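Local coordinates for protein pullulanase (Klebsiella oxytoca, PDB 2YOC) that hydrolyses the alpha-1,6-glucosidic linkages of pullulan and related branched dextrins and is a substrate of the type 2 secretion system, at residues Ala935-Ser947 / Ser1021-Ala1033. Residues are numbered along the deposited sequence; the frame is centred on the assembly and turned at random.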
loop_
_atom_site.group_PDB
_atom_site.type_symbol
_atom_site.label_atom_id
_atom_site.label_comp_id
_atom_site.label_asym_id
_atom_site.label_seq_id
_atom_site.Cartn_x
_atom_site.Cartn_y
_atom_site.Cartn_z
ATOM N N ALA B 935 -13.375 -24.075 34.639
ATOM C CA ALA B 935 -14.625 -23.316 34.680
ATOM C C ALA B 935 -14.707 -22.314 33.530
ATOM O O ALA B 935 -15.742 -22.240 32.860
ATOM C CB ALA B 935 -14.754 -22.595 36.008
ATOM N N PHE B 936 -13.601 -21.592 33.266
ATOM C CA PHE B 936 -13.511 -20.640 32.163
ATOM C C PHE B 936 -13.601 -21.357 30.824
ATOM O O PHE B 936 -14.240 -20.847 29.905
ATOM C CB PHE B 936 -12.184 -19.863 32.211
ATOM C CG PHE B 936 -12.030 -18.784 33.260
ATOM C CD1 PHE B 936 -13.147 -18.214 33.872
ATOM C CD2 PHE B 936 -10.775 -18.285 33.584
ATOM C CE1 PHE B 936 -13.002 -17.170 34.795
ATOM C CE2 PHE B 936 -10.629 -17.259 34.528
ATOM C CZ PHE B 936 -11.745 -16.708 35.126
ATOM N N TYR B 937 -12.947 -22.521 30.701
ATOM C CA TYR B 937 -12.907 -23.261 29.454
ATOM C C TYR B 937 -14.301 -23.765 29.096
ATOM O O TYR B 937 -14.763 -23.615 27.945
ATOM C CB TYR B 937 -11.934 -24.417 29.600
ATOM C CG TYR B 937 -11.447 -25.030 28.305
ATOM C CD1 TYR B 937 -12.114 -26.115 27.727
ATOM C CD2 TYR B 937 -10.245 -24.625 27.729
ATOM C CE1 TYR B 937 -11.620 -26.743 26.581
ATOM C CE2 TYR B 937 -9.740 -25.252 26.589
ATOM C CZ TYR B 937 -10.420 -26.324 26.032
ATOM O OH TYR B 937 -9.901 -26.960 24.928
ATOM N N GLN B 938 -14.986 -24.331 30.107
ATOM C CA GLN B 938 -16.323 -24.858 29.966
ATOM C C GLN B 938 -17.280 -23.743 29.595
ATOM O O GLN B 938 -18.167 -23.967 28.771
ATOM C CB GLN B 938 -16.736 -25.583 31.233
ATOM C CG GLN B 938 -15.927 -26.854 31.444
ATOM C CD GLN B 938 -16.473 -27.738 32.520
ATOM O OE1 GLN B 938 -17.667 -27.706 32.856
ATOM N NE2 GLN B 938 -15.618 -28.601 33.036
ATOM N N GLU B 939 -17.039 -22.517 30.121
ATOM C CA GLU B 939 -17.834 -21.315 29.825
ATOM C C GLU B 939 -17.792 -21.017 28.315
ATOM O O GLU B 939 -18.838 -20.976 27.672
ATOM C CB GLU B 939 -17.277 -20.119 30.614
ATOM C CG GLU B 939 -18.288 -19.035 30.961
ATOM C CD GLU B 939 -17.759 -18.014 31.956
ATOM O OE1 GLU B 939 -17.490 -18.403 33.117
ATOM O OE2 GLU B 939 -17.592 -16.831 31.569
ATOM N N LEU B 940 -16.562 -20.895 27.759
ATOM C CA LEU B 940 -16.247 -20.587 26.370
ATOM C C LEU B 940 -16.841 -21.579 25.378
ATOM O O LEU B 940 -17.370 -21.167 24.339
ATOM C CB LEU B 940 -14.722 -20.490 26.189
ATOM C CG LEU B 940 -13.979 -19.320 26.843
ATOM C CD1 LEU B 940 -12.503 -19.402 26.534
ATOM C CD2 LEU B 940 -14.475 -17.975 26.340
ATOM N N THR B 941 -16.744 -22.885 25.688
ATOM C CA THR B 941 -17.272 -23.931 24.820
ATOM C C THR B 941 -18.786 -23.899 24.857
ATOM O O THR B 941 -19.423 -24.042 23.803
ATOM C CB THR B 941 -16.664 -25.332 25.133
ATOM O OG1 THR B 941 -17.049 -25.763 26.439
ATOM C CG2 THR B 941 -15.141 -25.396 24.952
ATOM N N GLU B 942 -19.367 -23.683 26.058
ATOM C CA GLU B 942 -20.825 -23.600 26.237
ATOM C C GLU B 942 -21.377 -22.470 25.372
ATOM O O GLU B 942 -22.347 -22.677 24.626
ATOM C CB GLU B 942 -21.217 -23.440 27.717
ATOM C CG GLU B 942 -21.095 -24.735 28.510
ATOM C CD GLU B 942 -21.543 -24.711 29.959
ATOM O OE1 GLU B 942 -20.712 -24.413 30.853
ATOM O OE2 GLU B 942 -22.719 -25.062 30.200
ATOM N N LEU B 943 -20.692 -21.308 25.405
ATOM C CA LEU B 943 -21.013 -20.134 24.600
ATOM C C LEU B 943 -21.039 -20.465 23.100
ATOM O O LEU B 943 -22.034 -20.175 22.435
ATOM C CB LEU B 943 -20.025 -18.994 24.891
ATOM C CG LEU B 943 -20.170 -18.325 26.264
ATOM C CD1 LEU B 943 -18.951 -17.509 26.600
ATOM C CD2 LEU B 943 -21.419 -17.484 26.347
ATOM N N ARG B 944 -19.956 -21.117 22.593
ATOM C CA ARG B 944 -19.770 -21.562 21.199
ATOM C C ARG B 944 -20.975 -22.371 20.735
ATOM O O ARG B 944 -21.460 -22.153 19.617
ATOM C CB ARG B 944 -18.474 -22.384 21.090
ATOM C CG ARG B 944 -18.191 -22.961 19.717
ATOM C CD ARG B 944 -16.758 -23.390 19.569
ATOM N NE ARG B 944 -16.442 -23.767 18.193
ATOM C CZ ARG B 944 -15.955 -22.945 17.268
ATOM N NH1 ARG B 944 -15.717 -21.671 17.560
ATOM N NH2 ARG B 944 -15.693 -23.393 16.042
ATOM N N LYS B 945 -21.480 -23.287 21.606
ATOM C CA LYS B 945 -22.651 -24.094 21.281
ATOM C C LYS B 945 -23.997 -23.393 21.600
ATOM O O LYS B 945 -25.056 -23.931 21.268
ATOM C CB LYS B 945 -22.548 -25.523 21.869
ATOM C CG LYS B 945 -22.397 -25.632 23.382
ATOM C CD LYS B 945 -22.411 -27.081 23.839
ATOM C CE LYS B 945 -23.610 -27.438 24.678
ATOM N NZ LYS B 945 -23.321 -27.270 26.127
ATOM N N SER B 946 -23.956 -22.177 22.197
ATOM C CA SER B 946 -25.151 -21.420 22.570
ATOM C C SER B 946 -25.890 -20.700 21.444
ATOM O O SER B 946 -26.961 -20.168 21.700
ATOM C CB SER B 946 -24.845 -20.472 23.722
ATOM O OG SER B 946 -24.451 -19.181 23.294
ATOM N N SER B 947 -25.329 -20.634 20.219
ATOM C CA SER B 947 -25.996 -19.951 19.099
ATOM C C SER B 947 -25.499 -20.428 17.757
ATOM O O SER B 947 -24.279 -20.558 17.582
ATOM C CB SER B 947 -25.783 -18.442 19.178
ATOM O OG SER B 947 -26.464 -17.825 18.097
ATOM N N SER B 1021 -24.881 -13.060 28.226
ATOM C CA SER B 1021 -25.324 -14.434 28.040
ATOM C C SER B 1021 -25.738 -15.077 29.369
ATOM O O SER B 1021 -25.052 -14.899 30.398
ATOM C CB SER B 1021 -24.226 -15.279 27.405
ATOM O OG SER B 1021 -24.738 -16.550 27.028
ATOM N N ALA B 1022 -26.859 -15.843 29.332
ATOM C CA ALA B 1022 -27.374 -16.594 30.476
ATOM C C ALA B 1022 -26.275 -17.509 31.005
ATOM O O ALA B 1022 -26.120 -17.608 32.217
ATOM C CB ALA B 1022 -28.572 -17.418 30.059
ATOM N N ILE B 1023 -25.461 -18.108 30.085
ATOM C CA ILE B 1023 -24.293 -18.968 30.347
ATOM C C ILE B 1023 -23.325 -18.209 31.291
ATOM O O ILE B 1023 -22.936 -18.754 32.337
ATOM C CB ILE B 1023 -23.608 -19.416 28.995
ATOM C CG1 ILE B 1023 -24.481 -20.406 28.177
ATOM C CG2 ILE B 1023 -22.241 -20.054 29.213
ATOM C CD1 ILE B 1023 -25.472 -19.797 27.199
ATOM N N GLN B 1024 -23.012 -16.934 30.949
ATOM C CA GLN B 1024 -22.118 -16.088 31.742
ATOM C C GLN B 1024 -22.750 -15.572 33.039
ATOM O O GLN B 1024 -22.050 -15.446 34.052
ATOM C CB GLN B 1024 -21.558 -14.938 30.905
ATOM C CG GLN B 1024 -20.405 -15.376 30.027
ATOM C CD GLN B 1024 -19.897 -14.276 29.136
ATOM O OE1 GLN B 1024 -20.651 -13.631 28.386
ATOM N NE2 GLN B 1024 -18.586 -14.074 29.168
ATOM N N GLN B 1025 -24.069 -15.282 33.002
ATOM C CA GLN B 1025 -24.833 -14.824 34.175
ATOM C C GLN B 1025 -24.923 -15.941 35.223
ATOM O O GLN B 1025 -24.759 -15.673 36.408
ATOM C CB GLN B 1025 -26.242 -14.325 33.784
ATOM C CG GLN B 1025 -26.252 -13.059 32.913
ATOM C CD GLN B 1025 -27.613 -12.396 32.853
ATOM O OE1 GLN B 1025 -27.883 -11.411 33.552
ATOM N NE2 GLN B 1025 -28.495 -12.904 31.994
ATOM N N THR B 1026 -25.127 -17.197 34.779
ATOM C CA THR B 1026 -25.176 -18.371 35.661
ATOM C C THR B 1026 -23.822 -18.554 36.369
ATOM O O THR B 1026 -23.792 -18.837 37.564
ATOM C CB THR B 1026 -25.568 -19.632 34.871
ATOM O OG1 THR B 1026 -26.678 -19.349 34.020
ATOM C CG2 THR B 1026 -25.931 -20.800 35.774
ATOM N N ALA B 1027 -22.716 -18.345 35.629
ATOM C CA ALA B 1027 -21.349 -18.467 36.112
ATOM C C ALA B 1027 -21.012 -17.549 37.282
ATOM O O ALA B 1027 -20.239 -17.958 38.153
ATOM C CB ALA B 1027 -20.381 -18.256 34.973
ATOM N N GLY B 1028 -21.588 -16.342 37.294
ATOM C CA GLY B 1028 -21.390 -15.355 38.350
ATOM C C GLY B 1028 -19.971 -14.835 38.525
ATOM O O GLY B 1028 -19.397 -14.291 37.576
ATOM N N GLU B 1029 -19.412 -14.963 39.767
ATOM C CA GLU B 1029 -18.053 -14.519 40.153
ATOM C C GLU B 1029 -16.951 -15.302 39.415
ATOM O O GLU B 1029 -15.819 -14.824 39.281
ATOM C CB GLU B 1029 -17.838 -14.685 41.670
ATOM C CG GLU B 1029 -18.556 -13.682 42.561
ATOM C CD GLU B 1029 -18.534 -14.017 44.046
ATOM O OE1 GLU B 1029 -17.523 -14.585 44.519
ATOM O OE2 GLU B 1029 -19.530 -13.702 44.740
ATOM N N ASN B 1030 -17.298 -16.518 38.959
ATOM C CA ASN B 1030 -16.415 -17.430 38.227
ATOM C C ASN B 1030 -16.488 -17.216 36.700
ATOM O O ASN B 1030 -15.819 -17.922 35.939
ATOM C CB ASN B 1030 -16.740 -18.876 38.625
ATOM C CG ASN B 1030 -16.591 -19.097 40.112
ATOM O OD1 ASN B 1030 -17.377 -18.584 40.924
ATOM N ND2 ASN B 1030 -15.544 -19.810 40.504
ATOM N N SER B 1031 -17.302 -16.233 36.266
ATOM C CA SER B 1031 -17.441 -15.872 34.864
ATOM C C SER B 1031 -16.294 -15.011 34.415
ATOM O O SER B 1031 -15.694 -14.263 35.194
ATOM C CB SER B 1031 -18.748 -15.135 34.602
ATOM O OG SER B 1031 -18.905 -14.854 33.224
ATOM N N LEU B 1032 -16.024 -15.098 33.131
ATOM C CA LEU B 1032 -15.012 -14.321 32.457
ATOM C C LEU B 1032 -15.575 -12.935 32.252
ATOM O O LEU B 1032 -14.827 -12.004 31.969
ATOM C CB LEU B 1032 -14.711 -14.960 31.101
ATOM C CG LEU B 1032 -13.928 -16.238 31.134
ATOM C CD1 LEU B 1032 -14.393 -17.174 30.078
ATOM C CD2 LEU B 1032 -12.480 -15.970 31.004
ATOM N N ALA B 1033 -16.899 -12.813 32.372
ATOM C CA ALA B 1033 -17.619 -11.553 32.240
ATOM C C ALA B 1033 -17.875 -10.937 33.615
ATOM O O ALA B 1033 -18.486 -9.869 33.684
ATOM C CB ALA B 1033 -18.935 -11.766 31.504
#
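Glu939 reaches from helix 927-945 toward the turn that follows helix 1022-1027. Glu939 CB lies 4.2 Å from Leu1032 CD1, and Glu939 CG comes nearest Ile1023 CG2, a looser approach at 4.4 Å. With CG anti to the backbone N (chi1 -152°), the chain runs out extended and carries the carboxylate to the hydroxyl of Ser1031 and the backbone N of Leu1032. Glu939 OE2 takes two bonds: Leu1032 N gives a nearly straight one (2.8 Å, 176°) to its syn lone pair, while Ser1031 OG donates at 2.9 Å from above the carboxylate plane. That hydroxyl also accepts from Ala1033 N, an ST turn, so serine suits its place as donor and acceptor at once. Glu939 OE1 lies 3.4 Å from Ala1027 CB, where a small methyl fits.

Apolar groups flank the carboxylate. Leu1032 sets CD2 over one face of the Phe936 ring, 3.7 Å from its centroid, in a CH-pi contact, and CD1 against Leu940; it also packs on Val1051 of strand 1050-1057 and Ala848 of helix 840-855. Branched Ile1023 turns CG2 to Glu942 and Leu943. Apolar packing thus joins helix 927-945 to helix 1022-1027 and its turn around a buried carboxylate, whose two donors on one oxygen are consistent with the ionised form being favoured.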